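Local coordinates for restriction endonuclease EcoP15I, modification subunit (Escherichia coli, PDB 4ZCF), which binds the asymmetric DNA site 5'-CAGCAG-3' as a homodimer and methylates the N6 of its second adenine using S-adenosyl-L-methionine, at the interface of chains A and B. Numbering follows the deposited sequence. Chains: chain A/B, Restriction endonuclease EcoP15I, modification subunit.

The interface of chains A and B. Residues chain A 222-224, 246, 388-390; chain B 237-238.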
# COMPACT_ATOMS: atom_id res chain seq x y z
N GLY A 222 0.48 7.65 -3.49
CA GLY A 222 -0.15 8.76 -4.20
C GLY A 222 -0.49 8.33 -5.60
O GLY A 222 -0.18 7.21 -6.01
N ASP A 223 -1.17 9.22 -6.34
CA ASP A 223 -1.55 9.01 -7.73
C ASP A 223 -0.96 10.11 -8.52
O ASP A 223 -0.89 11.25 -8.05
CB ASP A 223 -3.08 8.94 -7.92
CG ASP A 223 -3.75 7.95 -6.98
OD1 ASP A 223 -3.22 6.80 -6.83
OD2 ASP A 223 -4.77 8.32 -6.35
N LEU A 224 -0.46 9.75 -9.70
CA LEU A 224 0.17 10.66 -10.64
C LEU A 224 -0.78 10.87 -11.81
O LEU A 224 -1.51 9.96 -12.19
CB LEU A 224 1.52 10.12 -11.15
CG LEU A 224 2.53 9.63 -10.10
CD1 LEU A 224 3.53 8.64 -10.72
CD2 LEU A 224 3.27 10.81 -9.45
N VAL A 246 0.13 4.51 -7.24
CA VAL A 246 1.38 4.02 -6.63
C VAL A 246 1.08 3.49 -5.22
O VAL A 246 0.36 4.14 -4.46
CB VAL A 246 2.47 5.14 -6.62
CG1 VAL A 246 3.81 4.62 -6.15
CG2 VAL A 246 2.61 5.79 -7.99
N LEU A 388 9.34 14.31 -7.37
CA LEU A 388 8.38 13.76 -8.30
C LEU A 388 7.08 14.57 -8.16
O LEU A 388 6.35 14.39 -7.20
CB LEU A 388 8.16 12.26 -8.03
CG LEU A 388 7.07 11.51 -8.81
CD1 LEU A 388 7.30 11.57 -10.34
CD2 LEU A 388 7.00 10.10 -8.35
N SER A 389 6.82 15.49 -9.09
CA SER A 389 5.58 16.27 -9.10
C SER A 389 4.39 15.33 -9.50
O SER A 389 4.60 14.39 -10.26
CB SER A 389 5.70 17.48 -10.01
OG SER A 389 4.41 17.95 -10.40
N SER A 390 3.18 15.56 -8.96
CA SER A 390 2.00 14.71 -9.20
C SER A 390 1.39 14.78 -10.61
O SER A 390 0.70 13.84 -11.02
CB SER A 390 0.93 14.93 -8.14
OG SER A 390 0.30 16.19 -8.28
N ILE B 237 5.82 11.19 -3.54
CA ILE B 237 5.17 12.01 -4.58
C ILE B 237 4.90 13.41 -3.95
O ILE B 237 4.43 13.45 -2.82
CB ILE B 237 3.86 11.33 -5.08
CG1 ILE B 237 4.15 9.97 -5.75
CG2 ILE B 237 3.09 12.25 -6.05
CD1 ILE B 237 3.03 9.09 -5.89
N ALA B 238 5.20 14.53 -4.68
CA ALA B 238 4.87 15.93 -4.36
C ALA B 238 3.49 16.20 -4.95
O ALA B 238 3.38 16.43 -6.16
CB ALA B 238 5.88 16.89 -4.98
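B:Ile237 sends its side chain from chain B into an apolar pocket of chain A made by A:Gly222, A:Leu224, A:Val246 and A:Leu388, and its neighbour B:Ala238 hydrogen-bonds through its backbone N to the carbonyl of A:Leu388. The branched isoleucine meets a different wall with each arm. CG1 lies anti to the backbone carbonyl carbon (chi1 -63°), and the arm runs on extended to the CD1 methyl at the pocket floor, 3.6 Å from A:Gly222 CA. A glycine suits that floor because it has no side chain to hold the methyl away from the strand. At the same end A:Val246 meets the isoleucine tip to tip, A:Val246 CG2 lying 3.9 Å from B:Ile237 CD1. A:Leu224 comes in at a slant, with CD2 3.7 Å from the shorter arm, B:Ile237 CG2. A:Leu388 lies alongside, pointing the same way, and rests CD2 3.9 Å from B:Ile237 CG1. These branched aliphatic walls offer methyls to the isoleucine and bring no polar group needing a partner. An alanine in place of B:Ile237 would probably leave a gap above A:Gly222 and rob A:Leu224 and A:Val246 of their apolar partner.

The other side is more polar and buries less: B:Ile237 hides 78 Å², B:Ala238 21 Å². Here B:Ala238 N donates to A:Leu388 O over 2.8 Å, a nearly straight bond (167° at H) consistent with the parallel register. Beyond it, A:Ser390 N reaches B:Ala238 O at 2.9 Å, but the bend makes this bond weak. The B:Ala238 methyl lies against A:Leu388 O, where a small side chain probably fits without crowding. A:Ser389 and A:Ser390 bury 1 and 4 Å², hydrophilic residues suited to what is probably a less enclosed margin.

Strand 237-238 of chain B thus joins strand 388-389 of chain A through parallel bridges, B:Ile237 with A:Leu388 and B:Ala238 with A:Ser389, its isoleucine turned toward chain A strands 220-227 and 241-248. The patch forms part of the Mod homodimer interface, whose halves are not related by an exact two-fold.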